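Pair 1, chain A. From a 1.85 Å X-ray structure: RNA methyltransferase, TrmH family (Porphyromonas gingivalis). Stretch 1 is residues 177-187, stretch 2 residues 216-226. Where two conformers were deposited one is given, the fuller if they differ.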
# COMPACT_ATOMS: atom_id res chain seq x y z
N ILE A 177 7.04 19.03 12.02
CA ILE A 177 5.96 18.44 11.17
C ILE A 177 4.77 18.03 12.05
O ILE A 177 4.94 17.27 13.02
CB ILE A 177 6.47 17.27 10.34
CG1 ILE A 177 7.56 17.77 9.39
CG2 ILE A 177 5.28 16.52 9.60
CD1 ILE A 177 8.30 16.71 8.74
N PRO A 178 3.58 18.59 11.75
CA PRO A 178 2.41 18.28 12.54
C PRO A 178 2.00 16.81 12.37
O PRO A 178 2.06 16.26 11.26
CB PRO A 178 1.31 19.18 11.94
CG PRO A 178 1.82 19.53 10.57
CD PRO A 178 3.30 19.54 10.66
N VAL A 179 1.59 16.21 13.47
CA VAL A 179 1.17 14.83 13.49
C VAL A 179 -0.29 14.75 13.90
O VAL A 179 -0.63 14.94 15.07
CB VAL A 179 2.07 13.96 14.41
CG1 VAL A 179 1.64 12.50 14.31
CG2 VAL A 179 3.55 14.12 14.05
N TYR A 180 -1.14 14.47 12.94
CA TYR A 180 -2.57 14.37 13.16
C TYR A 180 -2.93 12.91 13.38
O TYR A 180 -2.23 12.00 12.90
CB TYR A 180 -3.32 14.90 11.93
CG TYR A 180 -3.10 16.37 11.72
CD1 TYR A 180 -2.03 16.83 10.95
CD2 TYR A 180 -3.97 17.30 12.28
CE1 TYR A 180 -1.83 18.18 10.76
CE2 TYR A 180 -3.78 18.65 12.09
CZ TYR A 180 -2.71 19.08 11.33
OH TYR A 180 -2.49 20.43 11.15
N GLY A 181 -4.00 12.69 14.13
CA GLY A 181 -4.50 11.33 14.38
C GLY A 181 -6.01 11.31 14.38
O GLY A 181 -6.66 12.25 14.87
N ALA A 182 -6.58 10.22 13.87
CA ALA A 182 -8.03 10.05 13.81
C ALA A 182 -8.50 9.31 15.07
O ALA A 182 -8.05 8.18 15.34
CB ALA A 182 -8.41 9.26 12.56
N PHE A 183 -9.34 9.98 15.86
CA PHE A 183 -9.81 9.45 17.14
C PHE A 183 -11.30 9.60 17.25
O PHE A 183 -11.90 10.35 16.48
CB PHE A 183 -9.17 10.21 18.30
CG PHE A 183 -7.69 9.96 18.44
CD1 PHE A 183 -7.22 8.87 19.17
CD2 PHE A 183 -6.77 10.82 17.85
CE1 PHE A 183 -5.84 8.64 19.31
CE2 PHE A 183 -5.41 10.61 17.97
CZ PHE A 183 -4.94 9.52 18.73
N LEU A 184 -11.91 8.89 18.19
CA LEU A 184 -13.34 9.02 18.41
C LEU A 184 -13.67 10.27 19.22
O LEU A 184 -14.80 10.75 19.23
CB LEU A 184 -13.88 7.76 19.08
CG LEU A 184 -13.83 6.51 18.19
CD1 LEU A 184 -14.37 5.28 18.93
CD2 LEU A 184 -14.59 6.73 16.85
N ASP A 185 -12.66 10.76 19.94
CA ASP A 185 -12.74 12.00 20.71
C ASP A 185 -11.61 12.91 20.22
O ASP A 185 -10.44 12.50 20.21
CB ASP A 185 -12.56 11.71 22.21
CG ASP A 185 -12.47 12.99 23.06
OD1 ASP A 185 -11.77 13.94 22.65
OD2 ASP A 185 -13.08 13.03 24.16
N GLY A 186 -11.95 14.13 19.83
CA GLY A 186 -10.95 15.06 19.33
C GLY A 186 -11.63 16.25 18.70
O GLY A 186 -12.84 16.41 18.81
N GLN A 187 -10.86 17.09 18.02
CA GLN A 187 -11.43 18.24 17.32
C GLN A 187 -12.15 17.81 16.03
O GLN A 187 -11.59 17.05 15.26
CB GLN A 187 -10.32 19.21 16.95
CG GLN A 187 -10.83 20.45 16.24
CD GLN A 187 -9.76 21.52 16.13
OE1 GLN A 187 -8.58 21.22 15.99
NE2 GLN A 187 -10.18 22.78 16.16
N VAL A 216 1.62 5.36 20.40
CA VAL A 216 1.54 6.18 19.20
C VAL A 216 0.71 7.45 19.44
O VAL A 216 1.08 8.55 18.99
CB VAL A 216 0.99 5.35 17.99
CG1 VAL A 216 0.76 6.24 16.73
CG2 VAL A 216 1.99 4.24 17.63
N ALA A 217 -0.41 7.30 20.15
CA ALA A 217 -1.27 8.43 20.47
C ALA A 217 -0.48 9.51 21.25
O ALA A 217 -0.72 10.70 21.06
CB ALA A 217 -2.51 7.98 21.26
N ALA A 218 0.46 9.09 22.08
CA ALA A 218 1.30 10.04 22.81
C ALA A 218 2.14 10.95 21.91
O ALA A 218 2.55 12.03 22.33
CB ALA A 218 2.18 9.33 23.86
N GLU A 219 2.39 10.55 20.67
CA GLU A 219 3.18 11.35 19.74
C GLU A 219 2.34 12.26 18.85
O GLU A 219 2.90 12.99 18.02
CB GLU A 219 4.02 10.43 18.85
CG GLU A 219 5.03 9.59 19.61
CD GLU A 219 6.08 10.41 20.38
OE1 GLU A 219 6.37 11.58 20.01
OE2 GLU A 219 6.60 9.89 21.36
N ILE A 220 1.02 12.18 18.98
CA ILE A 220 0.10 12.93 18.13
C ILE A 220 -0.01 14.37 18.61
O ILE A 220 -0.18 14.60 19.82
CB ILE A 220 -1.33 12.34 18.23
CG1 ILE A 220 -1.35 10.84 17.90
CG2 ILE A 220 -2.30 13.16 17.44
CD1 ILE A 220 -1.05 10.43 16.51
N THR A 221 0.10 15.33 17.70
CA THR A 221 0.02 16.75 18.11
C THR A 221 -1.41 17.28 18.03
O THR A 221 -1.77 18.17 18.78
CB THR A 221 0.97 17.68 17.32
OG1 THR A 221 0.68 17.62 15.91
CG2 THR A 221 2.40 17.30 17.57
N ASP A 222 -2.21 16.71 17.16
CA ASP A 222 -3.53 17.24 16.83
C ASP A 222 -4.51 16.08 16.62
O ASP A 222 -4.45 15.37 15.61
CB ASP A 222 -3.44 18.07 15.55
CG ASP A 222 -2.54 19.30 15.70
OD1 ASP A 222 -3.09 20.37 16.03
OD2 ASP A 222 -1.30 19.20 15.53
N ARG A 223 -5.44 15.91 17.56
CA ARG A 223 -6.46 14.85 17.42
C ARG A 223 -7.64 15.34 16.60
O ARG A 223 -8.20 16.39 16.91
CB ARG A 223 -6.99 14.43 18.80
CG ARG A 223 -5.97 13.80 19.67
CD ARG A 223 -6.58 13.60 21.08
NE ARG A 223 -6.10 12.33 21.57
CZ ARG A 223 -6.84 11.25 21.80
NH1 ARG A 223 -6.24 10.16 22.24
NH2 ARG A 223 -8.17 11.26 21.62
N LEU A 224 -8.02 14.56 15.60
CA LEU A 224 -9.16 14.84 14.74
C LEU A 224 -10.25 13.78 14.91
O LEU A 224 -9.98 12.59 15.10
CB LEU A 224 -8.73 14.84 13.25
CG LEU A 224 -7.56 15.79 12.91
CD1 LEU A 224 -7.21 15.64 11.43
CD2 LEU A 224 -7.98 17.25 13.21
N THR A 225 -11.49 14.23 14.76
CA THR A 225 -12.62 13.31 14.82
C THR A 225 -13.55 13.62 13.65
O THR A 225 -13.67 14.78 13.23
CB THR A 225 -13.39 13.48 16.14
OG1 THR A 225 -12.47 13.37 17.23
CG2 THR A 225 -14.42 12.40 16.30
N ILE A 226 -14.21 12.59 13.13
CA ILE A 226 -15.29 12.77 12.18
C ILE A 226 -16.58 12.65 12.98
O ILE A 226 -16.93 11.57 13.46
CB ILE A 226 -15.26 11.68 11.08
CG1 ILE A 226 -13.89 11.69 10.36
CG2 ILE A 226 -16.44 11.88 10.10
CD1 ILE A 226 -13.66 10.44 9.48
O HOH W 1 -12.62 9.84 14.01
O HOH W 2 -6.99 18.95 16.77

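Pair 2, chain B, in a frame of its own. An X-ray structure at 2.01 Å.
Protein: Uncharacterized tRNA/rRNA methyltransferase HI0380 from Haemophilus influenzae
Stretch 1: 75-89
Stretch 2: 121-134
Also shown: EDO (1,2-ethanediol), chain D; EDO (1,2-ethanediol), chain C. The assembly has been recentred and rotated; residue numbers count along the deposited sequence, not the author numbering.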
# COMPACT_ATOMS: atom_id res chain seq x y z
N CYS B 75 28.06 -9.02 -13.33
CA CYS B 75 27.22 -8.83 -12.14
C CYS B 75 27.71 -9.74 -11.01
O CYS B 75 27.72 -10.96 -11.16
CB CYS B 75 25.77 -9.16 -12.44
SG CYS B 75 25.08 -8.19 -13.77
N SER B 76 28.13 -9.16 -9.88
CA SER B 76 28.68 -9.99 -8.82
C SER B 76 27.61 -10.40 -7.79
O SER B 76 27.91 -11.17 -6.87
CB SER B 76 29.89 -9.30 -8.16
OG SER B 76 29.41 -8.12 -7.55
N LEU B 77 26.38 -9.91 -7.93
CA LEU B 77 25.26 -10.44 -7.14
C LEU B 77 24.23 -10.92 -8.14
O LEU B 77 23.78 -10.15 -8.92
CB LEU B 77 24.58 -9.41 -6.25
CG LEU B 77 23.31 -9.78 -5.40
CD1 LEU B 77 23.50 -11.01 -4.48
CD2 LEU B 77 22.77 -8.57 -4.52
N VAL B 78 23.89 -12.19 -8.05
CA VAL B 78 23.01 -12.86 -8.96
C VAL B 78 21.84 -13.44 -8.17
O VAL B 78 22.05 -14.16 -7.20
CB VAL B 78 23.77 -13.97 -9.66
CG1 VAL B 78 22.83 -14.73 -10.68
CG2 VAL B 78 25.00 -13.37 -10.39
N ILE B 79 20.60 -13.12 -8.59
CA ILE B 79 19.43 -13.57 -7.89
C ILE B 79 18.66 -14.30 -8.95
O ILE B 79 18.36 -13.68 -10.02
CB ILE B 79 18.52 -12.43 -7.42
CG1 ILE B 79 19.27 -11.48 -6.42
CG2 ILE B 79 17.30 -12.97 -6.64
CD1 ILE B 79 19.95 -12.23 -5.40
N GLY B 80 18.33 -15.57 -8.69
CA GLY B 80 17.41 -16.30 -9.67
C GLY B 80 16.04 -16.56 -9.04
O GLY B 80 15.93 -16.87 -7.85
N THR B 81 14.97 -16.43 -9.80
CA THR B 81 13.67 -16.72 -9.23
C THR B 81 13.57 -18.24 -9.19
O THR B 81 14.18 -18.97 -10.00
CB THR B 81 12.48 -16.21 -10.10
OG1 THR B 81 12.63 -16.76 -11.39
CG2 THR B 81 12.45 -14.67 -10.22
N SER B 82 12.82 -18.73 -8.21
CA SER B 82 12.55 -20.15 -8.10
C SER B 82 11.35 -20.50 -7.25
O SER B 82 10.96 -19.74 -6.35
CB SER B 82 13.77 -20.91 -7.62
OG SER B 82 13.93 -20.86 -6.24
N ALA B 83 10.80 -21.67 -7.53
CA ALA B 83 9.87 -22.34 -6.65
C ALA B 83 10.51 -22.53 -5.28
O ALA B 83 11.75 -22.41 -5.07
CB ALA B 83 9.42 -23.69 -7.22
N ARG B 84 9.64 -22.83 -4.33
CA ARG B 84 10.08 -23.06 -2.97
C ARG B 84 10.63 -24.47 -2.85
O ARG B 84 10.05 -25.31 -2.21
CB ARG B 84 8.92 -22.75 -1.99
CG ARG B 84 9.48 -22.23 -0.65
CD ARG B 84 8.46 -21.56 0.29
NE ARG B 84 9.22 -20.58 1.09
CZ ARG B 84 10.26 -20.89 1.87
NH1 ARG B 84 10.65 -22.15 2.00
NH2 ARG B 84 10.91 -19.94 2.53
N LEU B 85 11.78 -24.70 -3.49
CA LEU B 85 12.48 -25.97 -3.55
C LEU B 85 13.18 -26.24 -2.23
O LEU B 85 14.03 -25.44 -1.79
CB LEU B 85 13.47 -25.98 -4.72
CG LEU B 85 12.77 -25.96 -6.10
CD1 LEU B 85 13.76 -25.81 -7.23
CD2 LEU B 85 11.97 -27.23 -6.30
N ARG B 86 12.86 -27.37 -1.61
CA ARG B 86 13.44 -27.69 -0.31
C ARG B 86 14.98 -27.71 -0.28
O ARG B 86 15.57 -27.32 0.73
CB ARG B 86 12.81 -28.94 0.32
CG ARG B 86 13.16 -30.26 -0.38
CD ARG B 86 12.54 -31.47 0.29
NE ARG B 86 12.83 -32.65 -0.52
CZ ARG B 86 12.78 -33.92 -0.09
NH1 ARG B 86 13.09 -34.92 -0.94
NH2 ARG B 86 12.44 -34.18 1.16
N HIS B 87 15.65 -28.13 -1.36
CA HIS B 87 17.13 -28.16 -1.34
C HIS B 87 17.81 -26.75 -1.39
O HIS B 87 19.03 -26.63 -1.22
CB HIS B 87 17.68 -29.05 -2.46
CG HIS B 87 17.77 -28.36 -3.79
ND1 HIS B 87 16.67 -28.11 -4.58
CD2 HIS B 87 18.84 -27.94 -4.50
CE1 HIS B 87 17.06 -27.54 -5.71
NE2 HIS B 87 18.38 -27.44 -5.69
N LEU B 88 17.00 -25.72 -1.60
CA LEU B 88 17.47 -24.33 -1.65
C LEU B 88 17.16 -23.55 -0.41
O LEU B 88 17.31 -22.31 -0.39
CB LEU B 88 16.80 -23.60 -2.81
CG LEU B 88 17.14 -24.20 -4.19
CD1 LEU B 88 16.39 -23.42 -5.23
CD2 LEU B 88 18.64 -24.13 -4.40
N GLN B 89 16.69 -24.27 0.60
CA GLN B 89 16.16 -23.67 1.81
C GLN B 89 17.13 -22.67 2.43
O GLN B 89 16.73 -21.72 3.07
CB GLN B 89 15.83 -24.76 2.82
CG GLN B 89 14.50 -24.58 3.51
CD GLN B 89 14.60 -24.46 5.03
OE1 GLN B 89 13.92 -23.62 5.65
NE2 GLN B 89 15.45 -25.29 5.65
N THR B 121 18.11 -24.48 -14.27
CA THR B 121 18.72 -25.78 -14.24
C THR B 121 19.52 -25.78 -12.95
O THR B 121 19.76 -24.70 -12.37
CB THR B 121 19.66 -26.05 -15.47
OG1 THR B 121 20.72 -25.09 -15.44
CG2 THR B 121 18.90 -25.91 -16.82
N ASN B 122 19.88 -26.98 -12.51
CA ASN B 122 20.85 -27.20 -11.48
C ASN B 122 22.06 -26.26 -11.57
O ASN B 122 22.30 -25.58 -10.62
CB ASN B 122 21.37 -28.64 -11.54
CG ASN B 122 20.83 -29.52 -10.44
OD1 ASN B 122 20.33 -29.03 -9.41
ND2 ASN B 122 20.97 -30.84 -10.62
N GLU B 123 22.85 -26.31 -12.63
CA GLU B 123 23.98 -25.38 -12.86
C GLU B 123 23.58 -23.89 -12.67
O GLU B 123 24.27 -23.14 -11.91
CB GLU B 123 24.56 -25.60 -14.26
CG GLU B 123 25.75 -24.72 -14.64
CD GLU B 123 26.29 -25.04 -16.03
OE1 GLU B 123 25.53 -25.55 -16.92
OE2 GLU B 123 27.50 -24.78 -16.24
N GLU B 124 22.47 -23.47 -13.29
CA GLU B 124 22.00 -22.07 -13.18
C GLU B 124 21.68 -21.70 -11.72
O GLU B 124 22.14 -20.65 -11.26
CB GLU B 124 20.82 -21.75 -14.08
CG GLU B 124 21.24 -21.91 -15.57
CD GLU B 124 20.05 -22.08 -16.53
OE1 GLU B 124 18.90 -22.21 -16.11
OE2 GLU B 124 20.31 -22.12 -17.72
N LEU B 125 20.92 -22.57 -11.01
CA LEU B 125 20.65 -22.36 -9.56
C LEU B 125 21.92 -22.21 -8.74
O LEU B 125 22.00 -21.34 -7.86
CB LEU B 125 19.79 -23.49 -8.98
CG LEU B 125 18.38 -23.75 -9.59
CD1 LEU B 125 17.77 -25.06 -9.00
CD2 LEU B 125 17.40 -22.59 -9.39
N LEU B 126 22.91 -23.07 -9.00
CA LEU B 126 24.18 -23.02 -8.25
C LEU B 126 24.86 -21.68 -8.52
O LEU B 126 25.54 -21.13 -7.65
CB LEU B 126 25.11 -24.21 -8.60
CG LEU B 126 26.52 -24.26 -7.95
CD1 LEU B 126 26.45 -24.32 -6.44
CD2 LEU B 126 27.37 -25.44 -8.50
N LYS B 127 24.65 -21.13 -9.71
CA LYS B 127 25.28 -19.85 -9.99
C LYS B 127 24.55 -18.62 -9.42
O LYS B 127 25.10 -17.52 -9.48
CB LYS B 127 25.58 -19.71 -11.48
CG LYS B 127 26.65 -20.69 -11.99
CD LYS B 127 26.63 -20.75 -13.53
CE LYS B 127 27.90 -21.38 -14.10
NZ LYS B 127 27.67 -21.69 -15.55
N CYS B 128 23.40 -18.80 -8.77
CA CYS B 128 22.74 -17.71 -8.05
C CYS B 128 23.15 -17.65 -6.58
O CYS B 128 23.19 -18.67 -5.92
CB CYS B 128 21.27 -17.88 -8.08
SG CYS B 128 20.68 -17.92 -9.78
N HIS B 129 23.29 -16.43 -6.04
CA HIS B 129 23.71 -16.29 -4.62
C HIS B 129 22.44 -16.48 -3.78
O HIS B 129 22.49 -17.08 -2.72
CB HIS B 129 24.34 -14.93 -4.39
CG HIS B 129 25.59 -14.72 -5.19
ND1 HIS B 129 26.84 -15.08 -4.73
CD2 HIS B 129 25.77 -14.26 -6.45
CE1 HIS B 129 27.74 -14.83 -5.67
NE2 HIS B 129 27.12 -14.34 -6.72
N TYR B 130 21.29 -16.04 -4.32
CA TYR B 130 20.05 -16.19 -3.56
C TYR B 130 18.97 -16.60 -4.53
O TYR B 130 19.12 -16.44 -5.77
CB TYR B 130 19.62 -14.93 -2.71
CG TYR B 130 20.67 -14.49 -1.69
CD1 TYR B 130 21.63 -13.54 -2.03
CD2 TYR B 130 20.70 -15.03 -0.38
CE1 TYR B 130 22.60 -13.13 -1.13
CE2 TYR B 130 21.69 -14.64 0.55
CZ TYR B 130 22.63 -13.69 0.16
OH TYR B 130 23.59 -13.26 1.03
N HIS B 131 17.93 -17.22 -3.98
CA HIS B 131 16.85 -17.73 -4.83
C HIS B 131 15.57 -17.10 -4.40
O HIS B 131 15.21 -17.17 -3.22
CB HIS B 131 16.78 -19.24 -4.75
CG HIS B 131 18.09 -19.88 -5.11
ND1 HIS B 131 19.06 -20.17 -4.17
CD2 HIS B 131 18.64 -20.17 -6.31
CE1 HIS B 131 20.12 -20.66 -4.77
NE2 HIS B 131 19.89 -20.68 -6.07
N LEU B 132 14.89 -16.48 -5.37
CA LEU B 132 13.80 -15.56 -5.09
C LEU B 132 12.46 -16.23 -5.31
O LEU B 132 12.15 -16.66 -6.41
CB LEU B 132 13.95 -14.29 -5.94
CG LEU B 132 12.81 -13.24 -5.82
CD1 LEU B 132 12.73 -12.79 -4.39
CD2 LEU B 132 13.07 -12.02 -6.75
N ASN B 133 11.68 -16.36 -4.23
CA ASN B 133 10.39 -16.99 -4.39
C ASN B 133 9.33 -15.98 -4.02
O ASN B 133 9.43 -15.30 -2.99
CB ASN B 133 10.27 -18.24 -3.49
CG ASN B 133 8.88 -18.85 -3.56
OD1 ASN B 133 8.07 -18.69 -2.65
ND2 ASN B 133 8.58 -19.50 -4.67
N ILE B 134 8.28 -15.93 -4.83
CA ILE B 134 7.22 -14.97 -4.59
C ILE B 134 6.10 -15.66 -3.83
O ILE B 134 5.47 -16.59 -4.37
CB ILE B 134 6.67 -14.40 -5.91
CG1 ILE B 134 7.78 -13.73 -6.74
CG2 ILE B 134 5.55 -13.39 -5.60
CD1 ILE B 134 7.32 -13.13 -8.13
C1 EDO D . 9.20 -17.42 -8.18
O1 EDO D . 8.18 -17.50 -7.19
C2 EDO D . 8.67 -18.00 -9.49
O2 EDO D . 8.34 -16.90 -10.37
C1 EDO C . 9.91 -16.42 -13.99
O1 EDO C . 9.62 -16.16 -12.61
C2 EDO C . 8.71 -17.09 -14.70
O2 EDO C . 7.54 -17.02 -13.87
O HOH W 3 20.29 -27.07 -7.59

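The sharpest difference between the two pairs lies at A:Phe183 and B:Ser82, matched positions whose side chains could hardly be less alike. In pair 1 the ring of A:Phe183 carries the guanidinium of A:Arg223 flat on one face, with CZ of A:Arg223 3.6 Å from the ring centroid, a cation-pi stack, while the ring edge meets A:Ala217 (CZ of A:Phe183 to CB of A:Ala217, 3.8 Å). In pair 2 the small B:Ser82 brings its OG only to within 3.6 Å of CB of B:His131, and apolar cover comes from further along the chain: B:Leu88 lays CD2 over the face of the B:His131 ring, 4.0 Å from its centroid, and sets CD1 4.3 Å from CD1 of B:Leu125, the counterpart of A:Ala217. A large side chain at this position thus covers in one pair what a leucine further along the chain covers in the other.

Beneath these differences the backbone is nearly constant. Fourteen central residues superpose at 0.4 Å, and in both pairs two parallel strands are joined by the same ladder. A:Gly181 N donates to A:Asp222 O (3.1 Å), A:Leu224 N to A:Gly181 O (2.8 Å) and A:Phe183 N to A:Leu224 O (2.8 Å); the matching bonds run from B:Gly80 N to B:Tyr130 O (3.1 Å), B:Leu132 N to B:Gly80 O (2.7 Å) and B:Ser82 N to B:Leu132 O (2.8 Å).

At the matched glycines, neighbouring side chains leave no room for a CB. A CB on A:Gly181 would clash with CE2 of A:Phe183 and crowd CD1 of A:Ile220; one on B:Gly80 would clash with SG of B:Cys128, the counterpart of A:Ile220. An isoleucine and a cysteine at matched positions both close off this side of the glycine, and in pair 1 the ring of A:Phe183 closes it further.

On the opposite face, A:Tyr180 and B:Ile79 both pack on the matched leucine: CD2 of A:Tyr180 lies 3.7 Å from CD1 of A:Leu224, and CG2 of B:Ile79 lies 3.7 Å from CB of B:Leu132.

The strand ends are tied by side chains of different reach. Matched A:Thr225 and B:Asn133 both donate to the carbonyl of the matched Phe/Ser position, OG1 of A:Thr225 to O of A:Phe183 at 3.2 Å and ND2 of B:Asn133 to O of B:Ser82 at 2.9 Å. At the other end, OG1 of A:Thr221 accepts from N of A:Val179 (3.0 Å), whereas matched B:His129 packs CD2 3.8 Å from CB of B:Val78. The general principle is plain: hydrogen bonds fix the frame, and side chains fill it in more than one way.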